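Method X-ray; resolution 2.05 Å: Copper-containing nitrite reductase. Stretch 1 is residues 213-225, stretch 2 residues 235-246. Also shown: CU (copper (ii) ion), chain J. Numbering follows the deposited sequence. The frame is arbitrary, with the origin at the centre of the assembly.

Stretch 1 (213-225) KNAKDSLMIHSVD
Stretch 2 235-246: AAAYTQTDPGAE

A single buried asparagine can tie two stretches of one chain together between two short antiparallel bridges, and N214 of this copper-containing nitrite reductase is a clear example. The CA-to-CB bond of N214 points toward the other stretch (chi1 t, chi2 4°), and N214 ND2 spends its two protons on two backbone carbonyls: T241 O across the contact, at 2.9 Å from ND2, and M220 O within its own stretch, also 2.9 Å from ND2. The amide thus ties M220, in the loop that follows N214, and T241 of the other stretch to the same side chain.

The stretches run antiparallel, pairing K213 with E246 (CA to CA 4.4 Å, a non-hydrogen-bonded pair) and H222 with T241 (CA to CA 5.4 Å). Around N214 the backbone joins in: N214 N donates to A245 O at 3.1 Å, while G244 N makes weak bonds to N214 O at 2.8 Å and A215 O at 3.3 Å. G244 sits in the type II turn D242–A245 with phi/psi 73/-3, a positive phi that favours glycine; in the other stretch, A215–S218 forms a type I turn. P243, C-gamma exo, lays its ring against the loop, P243 CG 3.3 Å from S218 O.

At the second bridge, T241 N donates to H222 O at 2.8 Å and H222 N to T241 O at 3.2 Å, both at 163°. H222, extended (-129/164) with chi1 m and chi2 -72°, points its CB away from this pairing, and H222 ND1 binds CU at 2.0 Å. I221 (m, t) covers the flank, I221 CG1 3.5 Å from D242 OD1.

Beyond the bridge, T239 replaces a backbone acceptor with its side chain: in rotamer p, T239 OG1 accepts from V224 N at 3.1 Å and donates to A235 O at 2.9 Å. S223 CA approaches T239 O at 3.2 Å in a CA-H...O contact. Altogether 761 Å² is buried between the two stretches, both sides summed.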

# COMPACT_ATOMS: atom_id res chain seq x y z
N LYS C 213 40.57 -30.48 -0.88
CA LYS C 213 39.60 -31.38 -0.19
C LYS C 213 38.33 -30.58 0.13
O LYS C 213 38.45 -29.64 0.92
CB LYS C 213 40.21 -31.96 1.10
N ASN C 214 37.17 -30.92 -0.46
CA ASN C 214 35.83 -30.36 -0.10
C ASN C 214 35.23 -31.22 1.01
O ASN C 214 35.02 -32.42 0.77
CB ASN C 214 34.89 -30.28 -1.31
CG ASN C 214 33.64 -29.45 -1.07
OD1 ASN C 214 33.48 -28.84 -0.01
ND2 ASN C 214 32.75 -29.43 -2.05
N ALA C 215 35.01 -30.63 2.19
CA ALA C 215 34.50 -31.35 3.39
C ALA C 215 33.24 -32.13 3.02
O ALA C 215 32.51 -31.68 2.09
CB ALA C 215 34.24 -30.39 4.52
N LYS C 216 33.05 -33.29 3.68
CA LYS C 216 31.92 -34.25 3.57
C LYS C 216 30.58 -33.51 3.75
O LYS C 216 29.60 -33.85 3.08
CB LYS C 216 31.92 -35.26 4.73
CG LYS C 216 32.90 -36.43 4.71
CD LYS C 216 32.62 -37.38 5.88
CE LYS C 216 33.83 -37.82 6.67
NZ LYS C 216 34.53 -38.93 5.98
N ASP C 217 30.55 -32.55 4.68
CA ASP C 217 29.30 -31.89 5.16
C ASP C 217 28.99 -30.65 4.31
O ASP C 217 28.09 -29.90 4.65
CB ASP C 217 29.39 -31.59 6.66
CG ASP C 217 30.45 -30.57 7.05
OD1 ASP C 217 31.31 -30.21 6.20
OD2 ASP C 217 30.41 -30.14 8.20
N SER C 218 29.72 -30.40 3.23
CA SER C 218 29.42 -29.28 2.31
C SER C 218 28.17 -29.61 1.50
O SER C 218 28.04 -30.75 1.06
CB SER C 218 30.59 -28.99 1.43
OG SER C 218 31.65 -28.44 2.19
N LEU C 219 27.29 -28.64 1.28
CA LEU C 219 26.17 -28.76 0.33
C LEU C 219 26.70 -28.47 -1.08
O LEU C 219 26.24 -29.08 -2.02
CB LEU C 219 25.06 -27.78 0.71
CG LEU C 219 24.46 -27.95 2.11
CD1 LEU C 219 23.38 -26.91 2.37
CD2 LEU C 219 23.88 -29.34 2.33
N MET C 220 27.65 -27.55 -1.21
CA MET C 220 28.05 -27.03 -2.54
C MET C 220 29.36 -27.66 -3.02
O MET C 220 30.22 -28.00 -2.18
CB MET C 220 28.20 -25.51 -2.51
CG MET C 220 27.03 -24.80 -1.88
SD MET C 220 25.47 -25.33 -2.59
CE MET C 220 24.37 -24.29 -1.61
N ILE C 221 29.47 -27.81 -4.33
CA ILE C 221 30.77 -27.94 -5.06
C ILE C 221 31.62 -26.71 -4.69
O ILE C 221 31.06 -25.61 -4.54
CB ILE C 221 30.51 -28.09 -6.58
CG1 ILE C 221 29.73 -29.37 -6.92
CG2 ILE C 221 31.81 -28.00 -7.36
CD1 ILE C 221 29.18 -29.41 -8.34
N HIS C 222 32.92 -26.88 -4.48
CA HIS C 222 33.89 -25.77 -4.32
C HIS C 222 35.09 -25.95 -5.25
O HIS C 222 35.30 -27.07 -5.77
CB HIS C 222 34.32 -25.64 -2.85
CG HIS C 222 33.19 -25.24 -1.98
ND1 HIS C 222 32.67 -23.98 -2.02
CD2 HIS C 222 32.44 -25.95 -1.11
CE1 HIS C 222 31.66 -23.91 -1.19
NE2 HIS C 222 31.51 -25.10 -0.61
N SER C 223 35.85 -24.88 -5.45
CA SER C 223 36.96 -24.80 -6.42
C SER C 223 37.96 -23.73 -5.97
O SER C 223 37.77 -23.15 -4.88
CB SER C 223 36.40 -24.50 -7.79
OG SER C 223 35.76 -23.23 -7.80
N VAL C 224 38.99 -23.48 -6.77
CA VAL C 224 39.91 -22.33 -6.52
C VAL C 224 40.47 -21.85 -7.86
O VAL C 224 40.83 -22.68 -8.70
CB VAL C 224 41.01 -22.69 -5.52
CG1 VAL C 224 41.86 -23.85 -6.00
CG2 VAL C 224 41.86 -21.49 -5.19
N ASP C 225 40.44 -20.53 -8.03
CA ASP C 225 41.12 -19.74 -9.08
C ASP C 225 42.17 -18.93 -8.33
O ASP C 225 41.79 -18.22 -7.38
CB ASP C 225 40.08 -18.88 -9.82
CG ASP C 225 40.61 -17.74 -10.67
OD1 ASP C 225 41.83 -17.63 -10.81
OD2 ASP C 225 39.76 -16.95 -11.19
N ALA C 235 43.19 -22.38 -12.44
CA ALA C 235 43.16 -23.69 -11.72
C ALA C 235 41.70 -24.15 -11.47
O ALA C 235 41.50 -25.34 -11.17
CB ALA C 235 43.96 -23.63 -10.43
N ALA C 236 40.73 -23.24 -11.58
CA ALA C 236 39.28 -23.50 -11.33
C ALA C 236 38.78 -24.68 -12.19
O ALA C 236 38.04 -25.52 -11.66
CB ALA C 236 38.47 -22.26 -11.61
N ALA C 237 39.19 -24.75 -13.46
CA ALA C 237 38.75 -25.80 -14.41
C ALA C 237 39.25 -27.19 -13.99
O ALA C 237 38.81 -28.16 -14.61
CB ALA C 237 39.21 -25.46 -15.80
N TYR C 238 40.15 -27.31 -13.01
CA TYR C 238 40.73 -28.60 -12.56
C TYR C 238 40.31 -28.89 -11.11
O TYR C 238 40.61 -30.02 -10.66
CB TYR C 238 42.27 -28.59 -12.68
CG TYR C 238 42.82 -28.23 -14.04
CD1 TYR C 238 42.90 -26.91 -14.45
CD2 TYR C 238 43.24 -29.20 -14.93
CE1 TYR C 238 43.37 -26.56 -15.71
CE2 TYR C 238 43.74 -28.88 -16.18
CZ TYR C 238 43.81 -27.55 -16.57
OH TYR C 238 44.27 -27.18 -17.80
N THR C 239 39.69 -27.94 -10.39
CA THR C 239 39.47 -28.03 -8.91
C THR C 239 37.98 -27.98 -8.53
O THR C 239 37.70 -27.79 -7.32
CB THR C 239 40.28 -26.96 -8.15
OG1 THR C 239 40.01 -25.66 -8.68
CG2 THR C 239 41.77 -27.24 -8.22
N GLN C 240 37.06 -28.15 -9.48
CA GLN C 240 35.61 -28.27 -9.17
C GLN C 240 35.45 -29.58 -8.40
O GLN C 240 35.50 -30.64 -9.04
CB GLN C 240 34.75 -28.22 -10.44
CG GLN C 240 34.82 -26.90 -11.19
CD GLN C 240 34.23 -25.72 -10.47
OE1 GLN C 240 33.12 -25.78 -9.94
NE2 GLN C 240 34.96 -24.61 -10.46
N THR C 241 35.32 -29.50 -7.08
CA THR C 241 35.42 -30.65 -6.15
C THR C 241 34.06 -30.92 -5.50
O THR C 241 33.55 -30.02 -4.77
CB THR C 241 36.48 -30.38 -5.08
OG1 THR C 241 37.66 -29.89 -5.72
CG2 THR C 241 36.78 -31.60 -4.24
N ASP C 242 33.49 -32.12 -5.73
CA ASP C 242 32.23 -32.54 -5.07
C ASP C 242 32.48 -32.64 -3.57
O ASP C 242 33.63 -32.78 -3.15
CB ASP C 242 31.71 -33.87 -5.63
CG ASP C 242 31.17 -33.75 -7.04
OD1 ASP C 242 30.82 -32.62 -7.47
OD2 ASP C 242 31.11 -34.79 -7.71
N PRO C 243 31.44 -32.50 -2.72
CA PRO C 243 31.59 -32.74 -1.29
C PRO C 243 32.14 -34.13 -0.95
O PRO C 243 31.79 -35.09 -1.60
CB PRO C 243 30.16 -32.58 -0.76
CG PRO C 243 29.51 -31.63 -1.74
CD PRO C 243 30.10 -32.02 -3.08
N GLY C 244 33.02 -34.20 0.05
CA GLY C 244 33.71 -35.43 0.46
C GLY C 244 34.79 -35.88 -0.52
O GLY C 244 35.45 -36.87 -0.21
N ALA C 245 34.98 -35.17 -1.65
CA ALA C 245 35.92 -35.53 -2.74
C ALA C 245 37.17 -34.65 -2.66
O ALA C 245 37.26 -33.76 -1.78
CB ALA C 245 35.25 -35.40 -4.09
N GLU C 246 38.15 -34.93 -3.53
CA GLU C 246 39.45 -34.22 -3.58
C GLU C 246 39.85 -34.06 -5.04
O GLU C 246 39.66 -35.01 -5.83
CB GLU C 246 40.53 -34.96 -2.80
CG GLU C 246 41.84 -34.19 -2.78
CD GLU C 246 43.03 -34.94 -2.23
OE1 GLU C 246 44.13 -34.73 -2.75
OE2 GLU C 246 42.85 -35.68 -1.25
CU CU J . 33.06 -22.31 -3.12